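Local atomic coordinates of cytochrome c552 (Thermochromatium tepidum, PDB entry 5ZE8), a protein that carries five heme c groups at low potential and probably passes electrons in the metabolism of a thermophilic purple sulfur photosynthetic bacterium. Residues Cys241-Phe247 / Pro309-Gly315; Ile304-His310 / Leu378-Arg384. All coordinates share one frame; numbering follows the deposited sequence.

Contact 1 (Cys241-Phe247 / Pro309-Gly315); sequences CQTGKEF and PHAMPTG. With HEC (heme c), chain F.
Glu246 OE1 is gripped by two donors of the heme-ligand loop: the hydroxyl Thr314 OG1 at 2.6 Å and the backbone amide Ala311 N at 2.9 Å. They come from opposite faces of the carboxylate, the hydroxyl on the syn side and 25° out of its plane, the amide from well above it. In this multiheme cytochrome the loop supplies one ligand of a bis-histidine heme c and is held against the N-terminal turn of helix 243-250. The loop ligand is His310, whose NE2 binds the heme iron, with His260 as the second protein ligand. Its ring is fixed from the other end too, because ND1 donates nearly in the ring plane to Ala311 O at 2.9 Å; a bond of this kind would probably polarise the imidazole towards a stronger ligand. A chi1 of 45°, with CG between the backbone N and the carbonyl carbon, turns the ring to the iron, while the backbone sets His310 CB beside Glu246 OE1 and Thr243 CG2. Thr314 holds the middle of the contact. A chi1 of -159° sets its OG1 opposite the main-chain nitrogen, facing Glu246, while CG2 lies over one face of the His310 ring, offset toward the rim, and also touches the heme propionate carbon CBA. Thr243 OG1 lies 2.8 Å from Thr314 OG1, the two side chains crossing at about a right angle. The other carboxylate oxygen, Glu246 OE2, forms a salt bridge with Arg377, so the buried carboxylate's charge is probably offset; near it a water accepts from Gln242 N and Gly315 N. At the far end of the contact, the Phe247 ring meets Pro309 obliquely, Phe247 CE2 lying 3.7 Å from Pro309 CG, and Pro309 CG rests 3.4 Å from heme atom C2C.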
loop_
_atom_site.group_PDB
_atom_site.type_symbol
_atom_site.label_atom_id
_atom_site.label_comp_id
_atom_site.label_asym_id
_atom_site.label_seq_id
_atom_site.Cartn_x
_atom_site.Cartn_y
_atom_site.Cartn_z
ATOM N N CYS A 241 -2.469 9.133 5.514
ATOM C CA CYS A 241 -2.981 7.855 4.879
ATOM C C CYS A 241 -4.376 7.640 5.439
ATOM O O CYS A 241 -4.607 7.825 6.642
ATOM C CB CYS A 241 -2.148 6.594 5.239
ATOM S SG CYS A 241 -3.150 5.027 5.337
ATOM N N GLN A 242 -5.343 7.236 4.615
ATOM C CA GLN A 242 -6.724 7.188 5.118
ATOM C C GLN A 242 -7.550 6.158 4.349
ATOM O O GLN A 242 -8.771 6.321 4.129
ATOM C CB GLN A 242 -7.350 8.573 5.077
ATOM C CG GLN A 242 -7.368 9.201 3.677
ATOM C CD GLN A 242 -7.320 10.744 3.684
ATOM O OE1 GLN A 242 -8.132 11.378 4.330
ATOM N NE2 GLN A 242 -6.394 11.327 2.909
ATOM N N THR A 243 -6.884 5.065 4.091
ATOM C CA THR A 243 -7.509 3.937 3.329
ATOM C C THR A 243 -8.766 3.440 4.079
ATOM O O THR A 243 -9.796 3.140 3.457
ATOM C CB THR A 243 -6.547 2.760 3.171
ATOM O OG1 THR A 243 -5.385 3.171 2.509
ATOM C CG2 THR A 243 -7.178 1.567 2.370
ATOM N N GLY A 244 -8.741 3.364 5.398
ATOM C CA GLY A 244 -10.023 3.058 6.150
ATOM C C GLY A 244 -11.181 4.001 6.112
ATOM O O GLY A 244 -12.323 3.549 5.979
ATOM N N LYS A 245 -10.952 5.322 6.181
ATOM C CA LYS A 245 -12.037 6.274 6.068
ATOM C C LYS A 245 -12.536 6.195 4.676
ATOM O O LYS A 245 -13.748 6.344 4.446
ATOM C CB LYS A 245 -11.515 7.697 6.397
ATOM C CG LYS A 245 -12.535 8.858 6.418
ATOM C CD LYS A 245 -11.946 10.184 6.977
ATOM C CE LYS A 245 -10.870 9.970 8.043
ATOM N NZ LYS A 245 -10.452 11.221 8.704
ATOM N N GLU A 246 -11.657 6.001 3.680
ATOM C CA GLU A 246 -12.181 5.893 2.318
ATOM C C GLU A 246 -13.097 4.679 2.159
ATOM O O GLU A 246 -14.217 4.771 1.628
ATOM C CB GLU A 246 -11.056 5.784 1.288
ATOM C CG GLU A 246 -10.121 7.009 1.249
ATOM C CD GLU A 246 -8.724 6.718 0.742
ATOM O OE1 GLU A 246 -8.528 5.626 0.176
ATOM O OE2 GLU A 246 -7.817 7.611 0.881
ATOM N N PHE A 247 -12.620 3.569 2.695
ATOM C CA PHE A 247 -13.343 2.293 2.643
ATOM C C PHE A 247 -14.720 2.395 3.325
ATOM O O PHE A 247 -15.721 1.966 2.769
ATOM C CB PHE A 247 -12.487 1.137 3.223
ATOM C CG PHE A 247 -13.099 -0.195 2.957
ATOM C CD1 PHE A 247 -14.138 -0.609 3.773
ATOM C CD2 PHE A 247 -12.784 -0.914 1.849
ATOM C CE1 PHE A 247 -14.802 -1.793 3.500
ATOM C CE2 PHE A 247 -13.436 -2.127 1.575
ATOM C CZ PHE A 247 -14.433 -2.538 2.398
ATOM N N PRO A 309 -12.624 -0.142 -3.731
ATOM C CA PRO A 309 -13.538 0.344 -2.738
ATOM C C PRO A 309 -12.895 1.416 -1.832
ATOM O O PRO A 309 -13.487 1.882 -0.895
ATOM C CB PRO A 309 -13.808 -0.927 -1.925
ATOM C CG PRO A 309 -12.532 -1.698 -1.967
ATOM C CD PRO A 309 -12.034 -1.452 -3.368
ATOM N N HIS A 310 -11.593 1.676 -2.052
ATOM C CA HIS A 310 -10.860 2.782 -1.452
ATOM C C HIS A 310 -10.573 3.761 -2.583
ATOM O O HIS A 310 -10.823 3.459 -3.735
ATOM C CB HIS A 310 -9.588 2.310 -0.723
ATOM C CG HIS A 310 -8.740 1.296 -1.486
ATOM N ND1 HIS A 310 -8.104 1.527 -2.708
ATOM C CD2 HIS A 310 -8.400 0.021 -1.142
ATOM C CE1 HIS A 310 -7.435 0.436 -3.057
ATOM N NE2 HIS A 310 -7.594 -0.491 -2.113
ATOM N N ALA A 311 -10.040 4.927 -2.238
ATOM C CA ALA A 311 -9.584 5.836 -3.299
ATOM C C ALA A 311 -8.520 5.222 -4.215
ATOM O O ALA A 311 -7.868 4.189 -3.911
ATOM C CB ALA A 311 -9.051 7.140 -2.726
ATOM N N MET A 312 -8.356 5.858 -5.377
ATOM C CA MET A 312 -7.315 5.484 -6.270
ATOM C C MET A 312 -6.531 6.739 -6.606
ATOM O O MET A 312 -7.076 7.584 -7.302
ATOM C CB MET A 312 -7.823 4.836 -7.545
ATOM C CG MET A 312 -6.803 4.605 -8.634
ATOM S SD MET A 312 -5.287 3.798 -8.165
ATOM C CE MET A 312 -4.410 3.595 -9.746
ATOM N N PRO A 313 -5.303 6.905 -6.127
ATOM C CA PRO A 313 -4.527 5.973 -5.350
ATOM C C PRO A 313 -4.701 6.148 -3.856
ATOM O O PRO A 313 -4.561 7.268 -3.290
ATOM C CB PRO A 313 -3.086 6.314 -5.774
ATOM C CG PRO A 313 -3.146 7.833 -5.992
ATOM C CD PRO A 313 -4.490 8.070 -6.552
ATOM N N THR A 314 -4.898 5.044 -3.155
ATOM C CA THR A 314 -4.979 5.079 -1.704
ATOM C C THR A 314 -3.585 5.005 -1.063
ATOM O O THR A 314 -2.584 4.761 -1.721
ATOM C CB THR A 314 -5.885 3.952 -1.179
ATOM O OG1 THR A 314 -6.343 4.268 0.146
ATOM C CG2 THR A 314 -5.217 2.581 -1.250
ATOM N N GLY A 315 -3.557 5.138 0.261
ATOM C CA GLY A 315 -2.390 4.960 1.090
ATOM C C GLY A 315 -1.513 6.203 1.246
ATOM O O GLY A 315 -1.994 7.214 1.724
HETATM FE FE HEC F . -6.732 -2.352 -2.096
HETATM C CHA HEC F . -4.274 -1.088 -3.974
HETATM C CHB HEC F . -4.999 -1.647 0.768
HETATM C CHC HEC F . -9.364 -3.463 -0.188
HETATM C CHD HEC F . -8.269 -3.534 -4.921
HETATM N NA HEC F . -4.990 -1.514 -1.647
HETATM C C1A HEC F . -4.108 -0.980 -2.609
HETATM C C2A HEC F . -2.955 -0.428 -1.955
HETATM C C3A HEC F . -3.185 -0.628 -0.619
HETATM C C4A HEC F . -4.426 -1.285 -0.425
HETATM C CMA HEC F . -2.302 -0.194 0.555
HETATM C CAA HEC F . -1.777 0.314 -2.631
HETATM C CBA HEC F . -2.111 1.781 -2.884
HETATM C CGA HEC F . -1.011 2.585 -3.528
HETATM O O1A HEC F . -0.060 3.035 -2.845
HETATM O O2A HEC F . -1.081 2.771 -4.782
HETATM N NB HEC F . -7.134 -2.543 -0.107
HETATM C C1B HEC F . -6.234 -2.238 0.878
HETATM C C2B HEC F . -6.810 -2.505 2.148
HETATM C C3B HEC F . -8.090 -3.016 1.949
HETATM C C4B HEC F . -8.253 -3.004 0.478
HETATM C CMB HEC F . -6.184 -2.245 3.526
HETATM C CAB HEC F . -9.187 -3.353 2.875
HETATM C CBB HEC F . -9.559 -2.324 3.754
HETATM N NC HEC F . -8.481 -3.306 -2.481
HETATM C C1C HEC F . -9.415 -3.628 -1.546
HETATM C C2C HEC F . -10.420 -4.408 -2.205
HETATM C C3C HEC F . -10.132 -4.489 -3.541
HETATM C C4C HEC F . -8.908 -3.734 -3.714
HETATM C CMC HEC F . -11.588 -5.095 -1.500
HETATM C CAC HEC F . -10.850 -5.151 -4.708
HETATM C CBC HEC F . -12.210 -4.825 -4.894
HETATM N ND HEC F . -6.374 -2.250 -4.002
HETATM C C1D HEC F . -7.053 -2.859 -5.051
HETATM C C2D HEC F . -6.347 -2.682 -6.339
HETATM C C3D HEC F . -5.230 -1.964 -6.116
HETATM C C4D HEC F . -5.299 -1.739 -4.641
HETATM C CMD HEC F . -6.841 -3.177 -7.646
HETATM C CAD HEC F . -4.155 -1.520 -7.061
HETATM C CBD HEC F . -4.026 -0.016 -7.100
HETATM C CGD HEC F . -2.780 0.576 -6.460
HETATM O O1D HEC F . -1.804 -0.122 -6.199
HETATM O O2D HEC F . -2.829 1.779 -6.252
HETATM O O HOH W 1 -5.277 7.123 1.837
HETATM O O HOH W 2 -3.928 9.485 1.352
HETATM O O HOH W 3 -15.896 1.310 0.105
#

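Contact 2 (Ile304-His310 / Leu378-Arg384); sequences IRNLQPH and LQPHETR. With HEC (heme c), chain F.
Asn306 lays its side chain against Leu378, Asn306 CB lying 4.0 Å from Leu378 CB, and sends its amide to the type II turn Gln379-Glu382. Just past the turn, strand 383-391 pairs with strand 297-306: Ile304 and Arg384 form an antiparallel hydrogen-bonded pair, Arg305 faces Thr383 in a non-hydrogen-bonded one, and Asn306 N bonds to Glu382 O. Asn306 CG stands anti to the backbone N (chi1 179°), which brings ND2 to Gln379 O at 2.9 Å, from above that carbonyl plane, and to His310 O at 3.0 Å, in the carbonyl plane. Its OD1 takes Gln308 N in an Asx turn. An alanine here would lose all three bonds, is likely to leave Gln308 N without this acceptor, and would probably free the His310 carbonyl to shift. His381 N to Gln308 O ties turn to loop. The Ile304 and Leu378 side chains cross at about a right angle, CG2 of the first against CD1 of the second, beside Phe352. Arg384 grips Glu382 side-on, NE to OE2 at 2.9 Å and NH2 to OE1, while OE1 also accepts from Gln379 N. The chemistry thus joins a neutral amide and an ion pair, both bracing the turn, and the amide ties it to the axial-ligand loop.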
loop_
_atom_site.group_PDB
_atom_site.type_symbol
_atom_site.label_atom_id
_atom_site.label_comp_id
_atom_site.label_asym_id
_atom_site.label_seq_id
_atom_site.Cartn_x
_atom_site.Cartn_y
_atom_site.Cartn_z
ATOM N N ILE A 304 -12.643 7.349 -16.669
ATOM C CA ILE A 304 -11.725 6.569 -15.782
ATOM C C ILE A 304 -12.602 6.024 -14.638
ATOM O O ILE A 304 -13.021 6.801 -13.796
ATOM C CB ILE A 304 -10.581 7.416 -15.218
ATOM C CG1 ILE A 304 -9.946 8.255 -16.338
ATOM C CG2 ILE A 304 -9.564 6.471 -14.603
ATOM C CD1 ILE A 304 -8.805 9.118 -15.868
ATOM N N ARG A 305 -12.815 4.710 -14.617
ATOM C CA ARG A 305 -13.545 4.084 -13.501
ATOM C C ARG A 305 -12.559 3.428 -12.519
ATOM O O ARG A 305 -11.723 2.588 -12.905
ATOM C CB ARG A 305 -14.464 3.004 -14.022
ATOM C CG ARG A 305 -15.085 2.130 -12.916
ATOM C CD ARG A 305 -16.165 1.154 -13.487
ATOM N NE ARG A 305 -16.670 0.261 -12.450
ATOM C CZ ARG A 305 -17.192 -0.967 -12.636
ATOM N NH1 ARG A 305 -17.426 -1.436 -13.861
ATOM N NH2 ARG A 305 -17.481 -1.719 -11.583
ATOM N N ASN A 306 -12.649 3.857 -11.259
ATOM C CA ASN A 306 -11.915 3.221 -10.160
ATOM C C ASN A 306 -12.670 1.934 -9.803
ATOM O O ASN A 306 -13.817 1.975 -9.363
ATOM C CB ASN A 306 -11.911 4.164 -8.982
ATOM C CG ASN A 306 -11.208 3.616 -7.782
ATOM O OD1 ASN A 306 -10.554 2.601 -7.883
ATOM N ND2 ASN A 306 -11.401 4.250 -6.620
ATOM N N LEU A 307 -11.980 0.831 -9.949
ATOM C CA LEU A 307 -12.525 -0.498 -9.600
ATOM C C LEU A 307 -12.395 -0.803 -8.107
ATOM O O LEU A 307 -12.821 -1.929 -7.673
ATOM C CB LEU A 307 -11.803 -1.592 -10.392
ATOM C CG LEU A 307 -12.197 -1.563 -11.880
ATOM C CD1 LEU A 307 -11.208 -2.396 -12.694
ATOM C CD2 LEU A 307 -13.689 -1.863 -12.128
ATOM N N GLN A 308 -11.798 0.080 -7.292
ATOM C CA GLN A 308 -11.455 -0.211 -5.904
ATOM C C GLN A 308 -12.493 0.369 -4.959
ATOM O O GLN A 308 -13.138 1.408 -5.274
ATOM C CB GLN A 308 -10.079 0.429 -5.624
ATOM C CG GLN A 308 -8.999 -0.027 -6.613
ATOM C CD GLN A 308 -7.910 1.019 -6.783
ATOM O OE1 GLN A 308 -7.423 1.635 -5.783
ATOM N NE2 GLN A 308 -7.518 1.229 -8.005
ATOM N N PRO A 309 -12.624 -0.142 -3.731
ATOM C CA PRO A 309 -13.538 0.344 -2.738
ATOM C C PRO A 309 -12.895 1.416 -1.832
ATOM O O PRO A 309 -13.487 1.882 -0.895
ATOM C CB PRO A 309 -13.808 -0.927 -1.925
ATOM C CG PRO A 309 -12.532 -1.698 -1.967
ATOM C CD PRO A 309 -12.034 -1.452 -3.368
ATOM N N HIS A 310 -11.593 1.676 -2.052
ATOM C CA HIS A 310 -10.860 2.782 -1.452
ATOM C C HIS A 310 -10.573 3.761 -2.583
ATOM O O HIS A 310 -10.823 3.459 -3.735
ATOM C CB HIS A 310 -9.588 2.310 -0.723
ATOM C CG HIS A 310 -8.740 1.296 -1.486
ATOM N ND1 HIS A 310 -8.104 1.527 -2.708
ATOM C CD2 HIS A 310 -8.400 0.021 -1.142
ATOM C CE1 HIS A 310 -7.435 0.436 -3.057
ATOM N NE2 HIS A 310 -7.594 -0.491 -2.113
ATOM N N LEU A 378 -9.268 9.660 -7.424
ATOM C CA LEU A 378 -10.512 9.037 -7.686
ATOM C C LEU A 378 -11.057 8.506 -6.389
ATOM O O LEU A 378 -10.352 7.746 -5.685
ATOM C CB LEU A 378 -10.366 7.891 -8.682
ATOM C CG LEU A 378 -9.765 8.211 -10.067
ATOM C CD1 LEU A 378 -9.336 6.945 -10.807
ATOM C CD2 LEU A 378 -10.793 9.002 -10.842
ATOM N N GLN A 379 -12.333 8.768 -6.142
ATOM C CA GLN A 379 -12.990 8.345 -4.953
ATOM C C GLN A 379 -13.421 6.906 -5.053
ATOM O O GLN A 379 -13.412 6.334 -6.142
ATOM C CB GLN A 379 -14.139 9.297 -4.611
ATOM C CG GLN A 379 -13.610 10.710 -4.268
ATOM C CD GLN A 379 -12.577 10.790 -3.071
ATOM O OE1 GLN A 379 -11.479 11.418 -3.174
ATOM N NE2 GLN A 379 -12.889 10.120 -1.979
ATOM N N PRO A 380 -13.756 6.290 -3.890
ATOM C CA PRO A 380 -14.127 4.858 -4.003
ATOM C C PRO A 380 -15.178 4.642 -5.067
ATOM O O PRO A 380 -16.183 5.352 -5.077
ATOM C CB PRO A 380 -14.690 4.570 -2.636
ATOM C CG PRO A 380 -13.988 5.466 -1.711
ATOM C CD PRO A 380 -13.777 6.736 -2.501
ATOM N N HIS A 381 -14.936 3.649 -5.937
ATOM C CA HIS A 381 -15.772 3.274 -7.055
ATOM C C HIS A 381 -16.259 4.399 -7.971
ATOM O O HIS A 381 -17.270 4.276 -8.659
ATOM C CB HIS A 381 -16.944 2.379 -6.578
ATOM C CG HIS A 381 -17.957 3.065 -5.735
ATOM N ND1 HIS A 381 -17.982 2.947 -4.360
ATOM C CD2 HIS A 381 -18.959 3.916 -6.054
ATOM C CE1 HIS A 381 -18.948 3.707 -3.867
ATOM N NE2 HIS A 381 -19.578 4.283 -4.875
ATOM N N GLU A 382 -15.476 5.517 -8.045
ATOM C CA GLU A 382 -15.876 6.638 -8.818
ATOM C C GLU A 382 -15.565 6.400 -10.300
ATOM O O GLU A 382 -14.514 5.842 -10.636
ATOM C CB GLU A 382 -15.102 7.886 -8.397
ATOM C CG GLU A 382 -15.490 9.135 -9.188
ATOM C CD GLU A 382 -14.657 10.383 -8.892
ATOM O OE1 GLU A 382 -13.700 10.393 -8.049
ATOM O OE2 GLU A 382 -15.030 11.415 -9.540
ATOM N N THR A 383 -16.487 6.862 -11.193
ATOM C CA THR A 383 -16.200 6.986 -12.598
ATOM C C THR A 383 -16.129 8.503 -12.879
ATOM O O THR A 383 -17.117 9.227 -12.664
ATOM C CB THR A 383 -17.206 6.272 -13.519
ATOM O OG1 THR A 383 -17.242 4.882 -13.226
ATOM C CG2 THR A 383 -16.840 6.635 -14.972
ATOM N N ARG A 384 -14.938 8.978 -13.258
ATOM C CA ARG A 384 -14.683 10.386 -13.597
ATOM C C ARG A 384 -14.608 10.545 -15.107
ATOM O O ARG A 384 -13.957 9.769 -15.795
ATOM C CB ARG A 384 -13.345 10.799 -12.989
ATOM C CG ARG A 384 -12.847 12.239 -13.171
ATOM C CD ARG A 384 -13.106 13.182 -12.091
ATOM N NE ARG A 384 -12.788 12.703 -10.755
ATOM C CZ ARG A 384 -11.697 12.967 -10.035
ATOM N NH1 ARG A 384 -10.685 13.768 -10.463
ATOM N NH2 ARG A 384 -11.646 12.390 -8.822
HETATM FE FE HEC F . -6.732 -2.352 -2.096
HETATM C CHA HEC F . -4.274 -1.088 -3.974
HETATM C CHB HEC F . -4.999 -1.647 0.768
HETATM C CHC HEC F . -9.364 -3.463 -0.188
HETATM C CHD HEC F . -8.269 -3.534 -4.921
HETATM N NA HEC F . -4.990 -1.514 -1.647
HETATM C C1A HEC F . -4.108 -0.980 -2.609
HETATM C C2A HEC F . -2.955 -0.428 -1.955
HETATM C C3A HEC F . -3.185 -0.628 -0.619
HETATM C C4A HEC F . -4.426 -1.285 -0.425
HETATM C CMA HEC F . -2.302 -0.194 0.555
HETATM C CAA HEC F . -1.777 0.314 -2.631
HETATM C CBA HEC F . -2.111 1.781 -2.884
HETATM C CGA HEC F . -1.011 2.585 -3.528
HETATM O O1A HEC F . -0.060 3.035 -2.845
HETATM O O2A HEC F . -1.081 2.771 -4.782
HETATM N NB HEC F . -7.134 -2.543 -0.107
HETATM C C1B HEC F . -6.234 -2.238 0.878
HETATM C C2B HEC F . -6.810 -2.505 2.148
HETATM C C3B HEC F . -8.090 -3.016 1.949
HETATM C C4B HEC F . -8.253 -3.004 0.478
HETATM C CMB HEC F . -6.184 -2.245 3.526
HETATM C CAB HEC F . -9.187 -3.353 2.875
HETATM C CBB HEC F . -9.559 -2.324 3.754
HETATM N NC HEC F . -8.481 -3.306 -2.481
HETATM C C1C HEC F . -9.415 -3.628 -1.546
HETATM C C2C HEC F . -10.420 -4.408 -2.205
HETATM C C3C HEC F . -10.132 -4.489 -3.541
HETATM C C4C HEC F . -8.908 -3.734 -3.714
HETATM C CMC HEC F . -11.588 -5.095 -1.500
HETATM C CAC HEC F . -10.850 -5.151 -4.708
HETATM C CBC HEC F . -12.210 -4.825 -4.894
HETATM N ND HEC F . -6.374 -2.250 -4.002
HETATM C C1D HEC F . -7.053 -2.859 -5.051
HETATM C C2D HEC F . -6.347 -2.682 -6.339
HETATM C C3D HEC F . -5.230 -1.964 -6.116
HETATM C C4D HEC F . -5.299 -1.739 -4.641
HETATM C CMD HEC F . -6.841 -3.177 -7.646
HETATM C CAD HEC F . -4.155 -1.520 -7.061
HETATM C CBD HEC F . -4.026 -0.016 -7.100
HETATM C CGD HEC F . -2.780 0.576 -6.460
HETATM O O1D HEC F . -1.804 -0.122 -6.199
HETATM O O2D HEC F . -2.829 1.779 -6.252
#

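How the contacts relate
The two contacts lie with centres about 10 Å apart and share Pro309 and His310, in the loop that follows strand 297-306. Along the chain their segments alternate: 241-247, 304-310, 309-315, then 378-384. Contact 1 fastens the loop to helix 243-250 on the heme side, whereas contact 2 joins strand 297-306 to edge strand 383-391 of the three-stranded antiparallel sheet, and the loop's start to the turn before that strand. They also meet directly, with Met312 N probably hydrogen-bonded to Leu378 O at 2.8 Å and Pro380 packed against the backbone of Glu246. One heme c touches both, its axial ligand being held between the heme-bearing part of the chain and the later beta-rich part.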